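Local coordinates for putative lipoprotein (Campylobacter jejuni subsp. jejuni, PDB 2G5G) that binds heme as a cofacial pair in a dimer and probably takes part in bacterial heme transport or uptake, at residues A[246-251]-A[260-265]; A[30-35]-A[61-66]. One frame throughout, in Å; residues are numbered along the deposited sequence.

Contact 1: A[246-251]-A[260-265]; sequences VNLSYG and YVLIYK
Leu248 and Leu262 run alongside one another in the same direction, on a pair of neighbouring parallel strands in a mixed β-sheet; a loop without helix or strand carries the chain from one back to the start of the other. The pair illustrates how parallel strands, inclined here by only 20°, are stitched through every second residue of 246-251, first Asn247 and then Ser249. Asn247 is gripped on both its backbone groups: its N donates to Tyr260 O at 3.0 Å, and its O accepts from Leu262 N at 3.0 Å. One sheet face carries Val246, Leu248, Tyr260 and Leu262, and against it pack residues of helices 32-39 and 54-73.

Followed outward, Leu262 meets the other strand at nearly every step. Its CB is 4.0 Å from Leu248 CD2; beyond CG, the branch CD1 reaches Val246 CG1 at 3.7 Å, while CD2 settles against the same Leu248 methyl. That methyl also touches the phenol of Tyr264, with Leu248 CD2 3.6 Å from Tyr264 OH, a hydroxyl that hydrogen-bonds to Ser59 of helix 54-73. The Tyr264 ring turns its edge to the backbone here, Ser249 O lying near the ring plane.

Where the regular pairing ends, Ser249 takes over. Its OG sits between the backbone N and the carbonyl carbon (chi1 62°), and from there donates to Leu262 O at 2.6 Å on a lone pair. Ser249 N gives the same oxygen a second bond of 3.0 Å, so one carbonyl is held by two groups of one residue. A water bridges the two segments, donating to Ser249 OG at 2.7 Å and accepting from Tyr264 N.

Contact 2: A[30-35]-A[61-66]; sequences ISFEDM and VMIFNA
Phe32 pushes the far end of its ring against helix 54-73, a bump fitted to a hollow lined by Met62 and Ile63 in succession, with Ala66 about a turn further on. Its CG lies anti to the backbone N (chi1 -178°), on the side of helix 54-73. The edge leads: CZ comes within 3.4 Å of Met62 O, which lies near the ring plane. Met62 is a selenomethionine whose chain bends at chi3 (49°); its CE stands off the ring plane by the CD1-CE1 bond, 3.9 Å from Phe32 CE1, while Ile63 CG1 reaches CE1 from the other side of that plane. Further round the rim, Phe32 CE2 meets Ala66 CB at 3.9 Å, a small side chain against which the wide ring fits. A second, lesser bump is selenomethionine Met35, whose CE meets Ile63 CG1 at 4.1 Å, the two side chains crossing at about a right angle. Carbon contacts dominate, apart from Met62 O, which takes the helical bond from Ala66 N; no hydrogen bond joins 30-35 to 61-66. Just before Phe32, Ser31 is the N-cap, its OG accepting from Asp34 N at 3.0 Å. Phe32 and Met35 also touch Ile21 of strand 19-23, and helix 54-73 in turn packs through Phe64 on helix 124-131.

Along the chain both segments of contact 2 precede those of contact 1, yet their centres lie about 13 Å apart and they touch directly. Helix 32-39 is one shared element: Ile30, just before it, packs its CD1 on Tyr260 CE2 at 3.9 Å, while Met35 rests its CG on the same ring and its selenium near Leu262 and Val246. Helix 54-73 spans both as well, since it receives Phe32 in contact 2 and meets Leu248 and Leu262 of contact 1. Early helices thus close over late strands of one sheet. Neither contact includes a heme-pocket residue, which lie between Ile147 and Ile196; contact 1 joins strands within the sheet, contact 2 two helices packed on it.

Contact 1: A[246-251]-A[260-265]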
loop_
_atom_site.group_PDB
_atom_site.type_symbol
_atom_site.label_atom_id
_atom_site.label_comp_id
_atom_site.label_asym_id
_atom_site.label_seq_id
_atom_site.Cartn_x
_atom_site.Cartn_y
_atom_site.Cartn_z
ATOM N N VAL A 246 -11.852 18.480 20.647
ATOM C CA VAL A 246 -11.705 19.804 20.050
ATOM C C VAL A 246 -11.229 19.634 18.633
ATOM O O VAL A 246 -10.154 19.057 18.389
ATOM C CB VAL A 246 -10.684 20.681 20.793
ATOM C CG1 VAL A 246 -10.555 22.089 20.082
ATOM C CG2 VAL A 246 -11.092 20.884 22.252
ATOM N N ASN A 247 -11.998 20.132 17.674
ATOM C CA ASN A 247 -11.593 19.931 16.280
ATOM C C ASN A 247 -11.169 21.268 15.711
ATOM O O ASN A 247 -11.819 22.289 15.963
ATOM C CB ASN A 247 -12.693 19.320 15.399
ATOM C CG ASN A 247 -12.141 18.862 14.023
ATOM O OD1 ASN A 247 -12.770 19.027 12.973
ATOM N ND2 ASN A 247 -10.948 18.323 14.040
ATOM N N LEU A 248 -10.070 21.252 14.972
ATOM C CA LEU A 248 -9.578 22.437 14.252
ATOM C C LEU A 248 -10.199 22.369 12.850
ATOM O O LEU A 248 -9.888 21.465 12.076
ATOM C CB LEU A 248 -8.034 22.418 14.212
ATOM C CG LEU A 248 -7.385 22.269 15.606
ATOM C CD1 LEU A 248 -5.848 22.121 15.471
ATOM C CD2 LEU A 248 -7.793 23.412 16.555
ATOM N N SER A 249 -11.126 23.269 12.548
ATOM C CA SER A 249 -11.928 23.076 11.322
ATOM C C SER A 249 -11.149 23.299 10.036
ATOM O O SER A 249 -10.162 24.036 9.993
ATOM C CB SER A 249 -13.208 23.919 11.308
ATOM O OG SER A 249 -12.933 25.305 11.344
ATOM N N TYR A 250 -11.598 22.602 9.009
ATOM C CA TYR A 250 -11.212 22.865 7.629
ATOM C C TYR A 250 -12.391 22.435 6.749
ATOM O O TYR A 250 -12.915 21.342 6.908
ATOM C CB TYR A 250 -9.944 22.098 7.232
ATOM C CG TYR A 250 -9.514 22.421 5.814
ATOM C CD1 TYR A 250 -8.652 23.487 5.549
ATOM C CD2 TYR A 250 -10.005 21.677 4.736
ATOM C CE1 TYR A 250 -8.278 23.796 4.230
ATOM C CE2 TYR A 250 -9.646 21.979 3.422
ATOM C CZ TYR A 250 -8.786 23.031 3.184
ATOM O OH TYR A 250 -8.439 23.322 1.884
ATOM N N GLY A 251 -12.802 23.283 5.817
ATOM C CA GLY A 251 -13.978 22.957 4.992
ATOM C C GLY A 251 -15.245 22.873 5.833
ATOM O O GLY A 251 -15.443 23.677 6.736
ATOM N N TYR A 260 -15.970 21.083 20.800
ATOM C CA TYR A 260 -15.597 22.470 20.486
ATOM C C TYR A 260 -15.042 22.473 19.088
ATOM O O TYR A 260 -14.450 21.467 18.639
ATOM C CB TYR A 260 -14.548 23.026 21.488
ATOM C CG TYR A 260 -15.082 23.089 22.896
ATOM C CD1 TYR A 260 -14.875 22.012 23.786
ATOM C CD2 TYR A 260 -15.836 24.175 23.335
ATOM C CE1 TYR A 260 -15.384 22.054 25.076
ATOM C CE2 TYR A 260 -16.359 24.222 24.635
ATOM C CZ TYR A 260 -16.130 23.145 25.490
ATOM O OH TYR A 260 -16.652 23.101 26.764
ATOM N N VAL A 261 -15.205 23.597 18.370
ATOM C CA VAL A 261 -14.601 23.667 17.066
ATOM C C VAL A 261 -13.990 25.051 16.913
ATOM O O VAL A 261 -14.567 26.057 17.332
ATOM C CB VAL A 261 -15.603 23.228 15.909
ATOM C CG1 VAL A 261 -16.844 24.091 15.911
ATOM C CG2 VAL A 261 -14.906 23.191 14.546
ATOM N N LEU A 262 -12.769 25.076 16.391
ATOM C CA LEU A 262 -12.117 26.335 16.079
ATOM C C LEU A 262 -12.395 26.638 14.640
ATOM O O LEU A 262 -12.209 25.788 13.782
ATOM C CB LEU A 262 -10.605 26.266 16.329
ATOM C CG LEU A 262 -10.248 26.681 17.748
ATOM C CD1 LEU A 262 -10.588 25.490 18.669
ATOM C CD2 LEU A 262 -8.727 27.028 17.855
ATOM N N ILE A 263 -12.860 27.853 14.391
ATOM C CA ILE A 263 -13.318 28.247 13.058
ATOM C C ILE A 263 -12.447 29.423 12.645
ATOM O O ILE A 263 -12.321 30.390 13.396
ATOM C CB ILE A 263 -14.816 28.647 13.044
ATOM C CG1 ILE A 263 -15.694 27.430 13.388
ATOM C CG2 ILE A 263 -15.216 29.214 11.660
ATOM C CD1 ILE A 263 -17.126 27.773 13.717
ATOM N N TYR A 264 -11.842 29.305 11.469
ATOM C CA TYR A 264 -10.827 30.264 11.007
ATOM C C TYR A 264 -11.384 31.234 9.955
ATOM O O TYR A 264 -12.213 30.851 9.136
ATOM C CB TYR A 264 -9.611 29.517 10.440
ATOM C CG TYR A 264 -8.948 28.605 11.439
ATOM C CD1 TYR A 264 -9.229 27.237 11.453
ATOM C CD2 TYR A 264 -8.058 29.111 12.386
ATOM C CE1 TYR A 264 -8.644 26.389 12.386
ATOM C CE2 TYR A 264 -7.446 28.262 13.333
ATOM C CZ TYR A 264 -7.741 26.908 13.315
ATOM O OH TYR A 264 -7.160 26.069 14.248
ATOM N N LYS A 265 -10.920 32.477 9.994
ATOM C CA LYS A 265 -11.357 33.522 9.045
ATOM C C LYS A 265 -10.606 33.441 7.707
ATOM O O LYS A 265 -9.366 33.486 7.676
ATOM C CB LYS A 265 -11.203 34.915 9.664
ATOM C CG LYS A 265 -12.402 35.395 10.515
ATOM C CD LYS A 265 -12.888 34.395 11.568
ATOM C CE LYS A 265 -13.139 35.079 12.925
ATOM N NZ LYS A 265 -13.999 36.312 12.878
HETATM O O HOH W 1 -12.508 27.179 9.471
#

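Contact 2: A[30-35]-A[61-66]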
loop_
_atom_site.group_PDB
_atom_site.type_symbol
_atom_site.label_atom_id
_atom_site.label_comp_id
_atom_site.label_asym_id
_atom_site.label_seq_id
_atom_site.Cartn_x
_atom_site.Cartn_y
_atom_site.Cartn_z
ATOM N N ILE A 30 -17.524 30.867 22.280
ATOM C CA ILE A 30 -16.936 30.782 23.627
ATOM C C ILE A 30 -15.515 31.335 23.553
ATOM O O ILE A 30 -14.836 31.135 22.553
ATOM C CB ILE A 30 -16.970 29.305 24.178
ATOM C CG1 ILE A 30 -16.531 29.222 25.640
ATOM C CG2 ILE A 30 -16.121 28.384 23.361
ATOM C CD1 ILE A 30 -16.534 27.799 26.219
ATOM N N SER A 31 -15.076 32.062 24.579
ATOM C CA SER A 31 -13.716 32.595 24.532
ATOM C C SER A 31 -12.708 31.462 24.615
ATOM O O SER A 31 -13.005 30.414 25.168
ATOM C CB SER A 31 -13.467 33.613 25.635
ATOM O OG SER A 31 -13.437 32.985 26.891
ATOM N N PHE A 32 -11.533 31.667 24.014
ATOM C CA PHE A 32 -10.401 30.772 24.181
ATOM C C PHE A 32 -10.146 30.436 25.669
ATOM O O PHE A 32 -10.050 29.259 26.005
ATOM C CB PHE A 32 -9.148 31.342 23.480
ATOM C CG PHE A 32 -7.938 30.450 23.577
ATOM C CD1 PHE A 32 -7.611 29.593 22.550
ATOM C CD2 PHE A 32 -7.122 30.481 24.713
ATOM C CE1 PHE A 32 -6.497 28.768 22.643
ATOM C CE2 PHE A 32 -6.007 29.660 24.811
ATOM C CZ PHE A 32 -5.696 28.806 23.761
ATOM N N GLU A 33 -10.082 31.452 26.543
ATOM C CA GLU A 33 -9.910 31.251 28.004
ATOM C C GLU A 33 -11.018 30.353 28.597
ATOM O O GLU A 33 -10.713 29.427 29.334
ATOM C CB GLU A 33 -9.906 32.597 28.744
ATOM C CG GLU A 33 -8.670 32.874 29.621
ATOM C CD GLU A 33 -8.792 34.210 30.396
ATOM O OE1 GLU A 33 -8.009 35.154 30.123
ATOM O OE2 GLU A 33 -9.684 34.309 31.270
ATOM N N ASP A 34 -12.291 30.653 28.298
ATOM C CA ASP A 34 -13.417 29.807 28.739
ATOM C C ASP A 34 -13.378 28.366 28.177
ATOM O O ASP A 34 -13.759 27.431 28.884
ATOM C CB ASP A 34 -14.774 30.456 28.425
ATOM C CG ASP A 34 -15.087 31.649 29.346
ATOM O OD1 ASP A 34 -14.266 31.998 30.239
ATOM O OD2 ASP A 34 -16.160 32.228 29.178
HETATM N N MSE A 35 -12.922 28.178 26.946
HETATM C CA MSE A 35 -12.725 26.804 26.423
HETATM C C MSE A 35 -11.651 26.079 27.262
HETATM O O MSE A 35 -11.851 24.937 27.683
HETATM C CB MSE A 35 -12.348 26.767 24.944
HETATM C CG MSE A 35 -12.195 25.359 24.419
HETATM SE SE MSE A 35 -11.346 25.223 22.724
HETATM C CE MSE A 35 -9.557 25.976 23.075
ATOM N N VAL A 61 -0.226 24.834 19.471
ATOM C CA VAL A 61 0.714 25.457 20.405
ATOM C C VAL A 61 0.002 26.334 21.425
ATOM O O VAL A 61 0.302 26.264 22.617
ATOM C CB VAL A 61 1.867 26.217 19.637
ATOM C CG1 VAL A 61 2.709 27.088 20.586
ATOM C CG2 VAL A 61 2.724 25.247 18.867
HETATM N N MSE A 62 -0.974 27.120 20.973
HETATM C CA MSE A 62 -1.729 27.995 21.855
HETATM C C MSE A 62 -2.502 27.211 22.900
HETATM O O MSE A 62 -2.496 27.560 24.092
HETATM C CB MSE A 62 -2.703 28.856 21.042
HETATM C CG MSE A 62 -1.997 29.871 20.141
HETATM SE SE MSE A 62 -3.318 30.801 19.000
HETATM C CE MSE A 62 -4.601 31.291 20.372
ATOM N N ILE A 63 -3.190 26.164 22.450
ATOM C CA ILE A 63 -4.007 25.350 23.366
ATOM C C ILE A 63 -3.047 24.605 24.324
ATOM O O ILE A 63 -3.229 24.645 25.532
ATOM C CB ILE A 63 -4.861 24.327 22.595
ATOM C CG1 ILE A 63 -5.867 25.039 21.685
ATOM C CG2 ILE A 63 -5.580 23.353 23.605
ATOM C CD1 ILE A 63 -6.480 24.103 20.600
ATOM N N PHE A 64 -2.048 23.918 23.777
ATOM C CA PHE A 64 -1.096 23.221 24.666
ATOM C C PHE A 64 -0.524 24.171 25.729
ATOM O O PHE A 64 -0.578 23.874 26.918
ATOM C CB PHE A 64 0.010 22.480 23.903
ATOM C CG PHE A 64 1.051 21.828 24.802
ATOM C CD1 PHE A 64 2.299 22.421 24.963
ATOM C CD2 PHE A 64 0.767 20.662 25.524
ATOM C CE1 PHE A 64 3.261 21.858 25.798
ATOM C CE2 PHE A 64 1.728 20.095 26.376
ATOM C CZ PHE A 64 2.984 20.687 26.502
ATOM N N ASN A 65 0.005 25.312 25.297
ATOM C CA ASN A 65 0.616 26.259 26.224
ATOM C C ASN A 65 -0.329 26.651 27.341
ATOM O O ASN A 65 0.105 26.765 28.489
ATOM C CB ASN A 65 1.079 27.538 25.508
ATOM C CG ASN A 65 2.439 27.399 24.811
ATOM O OD1 ASN A 65 3.129 26.380 24.875
ATOM N ND2 ASN A 65 2.815 28.454 24.128
ATOM N N ALA A 66 -1.609 26.908 27.034
ATOM C CA ALA A 66 -2.506 27.387 28.097
ATOM C C ALA A 66 -2.804 26.262 29.097
ATOM O O ALA A 66 -2.934 26.491 30.321
ATOM C CB ALA A 66 -3.805 27.965 27.520
#